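Local coordinates for protein chitin binding domain (Burkholderia pseudomallei, PDB 3UAM) that probably binds chitin or a related polysaccharide and may cleave it oxidatively, as a member of the AA10 lytic polysaccharide monooxygenase family, at residues A[125-137]-A[147-161]. Residues are numbered along the deposited sequence; the frame is centred on the assembly and turned at random.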
# COMPACT_ATOMS: atom_id res chain seq x y z
N LYS A 125 -15.59 -2.02 1.11
CA LYS A 125 -15.95 -0.95 0.16
C LYS A 125 -14.73 -0.06 -0.10
O LYS A 125 -14.16 0.46 0.83
CB LYS A 125 -17.08 -0.10 0.71
CG LYS A 125 -18.41 -0.82 0.78
CD LYS A 125 -19.50 0.06 1.35
CE LYS A 125 -20.84 -0.67 1.37
NZ LYS A 125 -21.96 0.18 1.87
N THR A 126 -14.35 0.11 -1.35
CA THR A 126 -13.08 0.74 -1.71
C THR A 126 -13.24 2.10 -2.39
O THR A 126 -13.96 2.20 -3.37
CB THR A 126 -12.32 -0.16 -2.67
OG1 THR A 126 -12.11 -1.44 -2.06
CG2 THR A 126 -10.97 0.46 -3.09
N ARG A 127 -12.54 3.12 -1.91
CA ARG A 127 -12.52 4.40 -2.61
C ARG A 127 -11.48 4.42 -3.71
O ARG A 127 -11.76 4.87 -4.80
CB ARG A 127 -12.31 5.58 -1.65
CG ARG A 127 -12.38 6.94 -2.33
CD ARG A 127 -13.64 7.11 -3.18
NE ARG A 127 -14.86 6.90 -2.40
CZ ARG A 127 -16.06 6.64 -2.91
NH1 ARG A 127 -16.23 6.50 -4.21
NH2 ARG A 127 -17.10 6.44 -2.10
N ARG A 128 -10.28 3.94 -3.42
CA ARG A 128 -9.19 3.95 -4.39
C ARG A 128 -8.06 2.97 -4.03
O ARG A 128 -7.98 2.45 -2.91
CB ARG A 128 -8.63 5.37 -4.53
CG ARG A 128 -7.88 5.87 -3.31
CD ARG A 128 -7.25 7.27 -3.45
NE ARG A 128 -8.24 8.32 -3.69
CZ ARG A 128 -9.12 8.76 -2.78
NH1 ARG A 128 -9.16 8.22 -1.57
NH2 ARG A 128 -9.97 9.72 -3.10
N TRP A 129 -7.20 2.73 -5.02
CA TRP A 129 -5.90 2.14 -4.85
C TRP A 129 -4.93 3.14 -5.41
O TRP A 129 -5.19 3.73 -6.46
CB TRP A 129 -5.75 0.87 -5.66
CG TRP A 129 -6.64 -0.26 -5.27
CD1 TRP A 129 -6.32 -1.38 -4.50
CD2 TRP A 129 -8.02 -0.46 -5.67
NE1 TRP A 129 -7.39 -2.23 -4.42
CE2 TRP A 129 -8.44 -1.74 -5.09
CE3 TRP A 129 -8.92 0.25 -6.46
CZ2 TRP A 129 -9.71 -2.25 -5.29
CZ3 TRP A 129 -10.20 -0.27 -6.64
CH2 TRP A 129 -10.58 -1.50 -6.06
N THR A 130 -3.82 3.33 -4.73
CA THR A 130 -2.82 4.30 -5.11
C THR A 130 -1.45 3.61 -5.08
O THR A 130 -1.22 2.73 -4.22
CB THR A 130 -2.78 5.48 -4.12
OG1 THR A 130 -4.02 6.20 -4.16
CG2 THR A 130 -1.70 6.44 -4.56
N TYR A 131 -0.59 3.97 -6.03
CA TYR A 131 0.75 3.43 -6.11
C TYR A 131 1.76 4.59 -6.08
O TYR A 131 1.72 5.46 -6.91
CB TYR A 131 0.92 2.58 -7.36
CG TYR A 131 -0.06 1.43 -7.37
CD1 TYR A 131 0.28 0.22 -6.77
CD2 TYR A 131 -1.32 1.55 -7.95
CE1 TYR A 131 -0.60 -0.84 -6.75
CE2 TYR A 131 -2.19 0.48 -7.94
CZ TYR A 131 -1.83 -0.72 -7.33
OH TYR A 131 -2.67 -1.81 -7.27
N TRP A 132 2.65 4.54 -5.10
CA TRP A 132 3.65 5.56 -4.85
C TRP A 132 5.03 4.99 -5.09
O TRP A 132 5.29 3.82 -4.77
CB TRP A 132 3.57 6.05 -3.38
CG TRP A 132 2.20 6.52 -2.94
CD1 TRP A 132 1.19 5.76 -2.34
CD2 TRP A 132 1.65 7.88 -3.06
NE1 TRP A 132 0.08 6.57 -2.08
CE2 TRP A 132 0.30 7.84 -2.50
CE3 TRP A 132 2.13 9.08 -3.56
CZ2 TRP A 132 -0.52 8.95 -2.48
CZ3 TRP A 132 1.30 10.20 -3.53
CH2 TRP A 132 0.01 10.14 -2.98
N ILE A 133 5.94 5.82 -5.59
CA ILE A 133 7.26 5.37 -6.00
C ILE A 133 8.31 6.30 -5.36
O ILE A 133 8.11 7.53 -5.27
CB ILE A 133 7.41 5.34 -7.54
CG1 ILE A 133 8.74 4.71 -7.95
CG2 ILE A 133 7.32 6.75 -8.12
CD1 ILE A 133 8.85 3.22 -7.73
N THR A 134 9.40 5.68 -4.92
CA THR A 134 10.51 6.40 -4.34
C THR A 134 11.17 7.27 -5.39
O THR A 134 11.16 6.96 -6.59
CB THR A 134 11.55 5.44 -3.70
OG1 THR A 134 11.83 4.34 -4.59
CG2 THR A 134 11.05 4.89 -2.37
N LYS A 135 11.72 8.38 -4.94
CA LYS A 135 12.41 9.31 -5.81
C LYS A 135 13.75 8.73 -6.24
O LYS A 135 14.37 7.94 -5.50
CB LYS A 135 12.69 10.61 -5.07
CG LYS A 135 11.49 11.33 -4.48
CD LYS A 135 11.97 12.61 -3.79
CE LYS A 135 10.81 13.36 -3.14
NZ LYS A 135 11.31 14.36 -2.16
N PRO A 136 14.24 9.15 -7.43
CA PRO A 136 15.61 8.88 -7.78
C PRO A 136 16.45 9.51 -6.69
O PRO A 136 16.17 10.62 -6.28
CB PRO A 136 15.82 9.63 -9.10
CG PRO A 136 14.48 10.01 -9.59
CD PRO A 136 13.53 9.96 -8.45
N GLY A 137 17.45 8.83 -6.21
CA GLY A 137 18.30 9.47 -5.20
C GLY A 137 17.76 9.43 -3.78
O GLY A 137 18.32 10.09 -2.91
N ALA A 147 9.52 11.80 2.74
CA ALA A 147 10.58 12.45 1.93
C ALA A 147 11.24 11.56 0.86
O ALA A 147 11.91 12.08 -0.04
CB ALA A 147 11.67 13.01 2.84
N HIS A 148 11.07 10.24 0.97
CA HIS A 148 11.64 9.29 0.03
C HIS A 148 10.76 9.09 -1.18
O HIS A 148 11.25 8.59 -2.18
CB HIS A 148 11.87 7.93 0.68
CG HIS A 148 12.83 7.98 1.82
ND1 HIS A 148 12.67 7.25 2.96
CD2 HIS A 148 14.00 8.72 1.99
CE1 HIS A 148 13.69 7.52 3.79
NE2 HIS A 148 14.50 8.41 3.19
N PHE A 149 9.48 9.45 -1.08
CA PHE A 149 8.50 9.19 -2.11
C PHE A 149 8.15 10.44 -2.95
O PHE A 149 8.08 11.55 -2.42
CB PHE A 149 7.23 8.60 -1.48
CG PHE A 149 7.41 7.20 -0.97
CD1 PHE A 149 7.28 6.12 -1.84
CD2 PHE A 149 7.74 6.96 0.34
CE1 PHE A 149 7.44 4.84 -1.39
CE2 PHE A 149 7.93 5.68 0.81
CZ PHE A 149 7.77 4.60 -0.06
N GLU A 150 7.98 10.23 -4.26
CA GLU A 150 7.48 11.25 -5.15
C GLU A 150 6.12 11.77 -4.68
O GLU A 150 5.23 10.97 -4.37
CB GLU A 150 7.34 10.71 -6.58
CG GLU A 150 8.64 10.40 -7.28
CD GLU A 150 9.45 11.63 -7.65
OE1 GLU A 150 8.88 12.76 -7.68
OE2 GLU A 150 10.66 11.48 -7.93
N PRO A 151 5.94 13.09 -4.63
CA PRO A 151 4.69 13.65 -4.14
C PRO A 151 3.48 13.30 -5.03
O PRO A 151 2.35 13.25 -4.55
CB PRO A 151 4.96 15.17 -4.09
CG PRO A 151 6.05 15.41 -5.08
CD PRO A 151 6.89 14.15 -5.03
N ASP A 152 3.73 13.02 -6.30
CA ASP A 152 2.67 12.60 -7.20
C ASP A 152 2.66 11.07 -7.32
O ASP A 152 3.68 10.46 -7.57
CB ASP A 152 2.85 13.23 -8.58
CG ASP A 152 2.73 14.73 -8.54
OD1 ASP A 152 2.08 15.29 -7.61
OD2 ASP A 152 3.30 15.37 -9.41
N PRO A 153 1.49 10.47 -7.14
CA PRO A 153 1.46 9.01 -7.24
C PRO A 153 1.85 8.55 -8.64
O PRO A 153 1.64 9.25 -9.62
CB PRO A 153 0.00 8.65 -6.90
CG PRO A 153 -0.78 9.92 -7.02
CD PRO A 153 0.17 11.06 -6.87
N LEU A 154 2.47 7.38 -8.71
CA LEU A 154 2.76 6.76 -9.99
C LEU A 154 1.45 6.42 -10.70
O LEU A 154 1.30 6.67 -11.89
CB LEU A 154 3.62 5.50 -9.80
CG LEU A 154 3.91 4.68 -11.06
CD1 LEU A 154 4.63 5.56 -12.11
CD2 LEU A 154 4.71 3.45 -10.67
N LYS A 155 0.47 5.91 -9.95
CA LYS A 155 -0.82 5.57 -10.53
C LYS A 155 -1.92 5.57 -9.46
O LYS A 155 -1.69 5.20 -8.31
CB LYS A 155 -0.74 4.20 -11.21
CG LYS A 155 -2.01 3.80 -11.94
CD LYS A 155 -1.96 4.21 -13.38
CE LYS A 155 -3.21 3.78 -14.10
NZ LYS A 155 -3.09 4.37 -15.45
N VAL A 156 -3.11 6.01 -9.86
CA VAL A 156 -4.26 6.01 -8.96
C VAL A 156 -5.40 5.32 -9.71
O VAL A 156 -5.60 5.58 -10.90
CB VAL A 156 -4.69 7.45 -8.59
CG1 VAL A 156 -5.89 7.42 -7.65
CG2 VAL A 156 -3.54 8.24 -7.96
N TYR A 157 -6.15 4.45 -9.02
CA TYR A 157 -7.41 3.93 -9.53
C TYR A 157 -8.52 4.36 -8.58
O TYR A 157 -8.59 3.87 -7.44
CB TYR A 157 -7.36 2.40 -9.62
CG TYR A 157 -6.34 1.88 -10.60
CD1 TYR A 157 -5.03 1.67 -10.20
CD2 TYR A 157 -6.70 1.57 -11.93
CE1 TYR A 157 -4.08 1.18 -11.08
CE2 TYR A 157 -5.75 1.10 -12.83
CZ TYR A 157 -4.44 0.90 -12.39
OH TYR A 157 -3.49 0.42 -13.23
N LEU A 158 -9.36 5.28 -9.03
CA LEU A 158 -10.40 5.86 -8.19
C LEU A 158 -11.77 5.30 -8.50
O LEU A 158 -12.21 5.37 -9.65
CB LEU A 158 -10.43 7.36 -8.42
CG LEU A 158 -11.52 8.18 -7.70
CD1 LEU A 158 -11.41 8.10 -6.18
CD2 LEU A 158 -11.50 9.63 -8.19
N ASN A 159 -12.46 4.77 -7.49
CA ASN A 159 -13.88 4.40 -7.62
C ASN A 159 -14.70 5.66 -7.44
O ASN A 159 -14.45 6.43 -6.54
CB ASN A 159 -14.30 3.34 -6.59
CG ASN A 159 -13.82 1.95 -6.94
OD1 ASN A 159 -13.56 1.66 -8.11
ND2 ASN A 159 -13.70 1.07 -5.93
N THR A 160 -15.68 5.89 -8.31
CA THR A 160 -16.44 7.14 -8.28
C THR A 160 -17.80 7.03 -7.60
O THR A 160 -18.44 8.05 -7.35
CB THR A 160 -16.68 7.67 -9.70
OG1 THR A 160 -17.45 6.70 -10.44
CG2 THR A 160 -15.31 7.94 -10.43
N TYR A 161 -18.25 5.83 -7.26
CA TYR A 161 -19.63 5.69 -6.78
C TYR A 161 -19.80 6.32 -5.39
O TYR A 161 -19.03 6.02 -4.46
CB TYR A 161 -20.08 4.24 -6.73
CG TYR A 161 -21.53 4.12 -6.33
CD1 TYR A 161 -22.54 4.32 -7.25
CD2 TYR A 161 -21.88 3.87 -5.01
CE1 TYR A 161 -23.87 4.27 -6.87
CE2 TYR A 161 -23.19 3.81 -4.62
CZ TYR A 161 -24.19 4.01 -5.54
OH TYR A 161 -25.49 3.94 -5.12
O HOH W 1 4.82 8.54 -5.85
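The carbonyl oxygen of Tyr161 is gripped end-on by Arg127, which gives it both NH1 (2.9 Å) and NH2 (3.1 Å). NH1 also bonds Asn159 O, and both acceptors lie close to the guanidinium plane. Arg127 reaches them with CG anti to its backbone N (chi1 -176°) and bends at chi2 and chi3. Its NE pairs with Asp69 outside the contact. Asn159, just past the end of strand 155-158, returns a bond: its ND2 bonds Thr126 O at 2.8 Å, from above the carbonyl plane.

Strands 128-133 and 155-158 run antiparallel in the mixed sheet of this AA10-type beta-sandwich. Trp129 with Tyr157 is a hydrogen-bonded pair. A classic beta bulge places Leu154 and Lys155 opposite Tyr131, whose O receives weak bonds from both backbone nitrogens. On the face shared by Tyr131 and Tyr157, CE2 of Tyr131 meets CE1 of Tyr157 at 3.7 Å. The Tyr131 hydroxyl bonds His181.

Pro153 sets CB over one face of the Trp132 six-membered ring, 4.0 Å from its centroid. Thr130 CG2 also lies over that face. Before the bulge the chain bows away at Pro151 and Asp152, and a water bridges Ile133 N to Glu150 O and Asp152 O. The two segments meet again where Glu150 N bonds Ile133 O and Lys135 N bonds His148 O. Between these bonds, Thr134 CG2 sits over the Phe149 ring in a CH-pi contact.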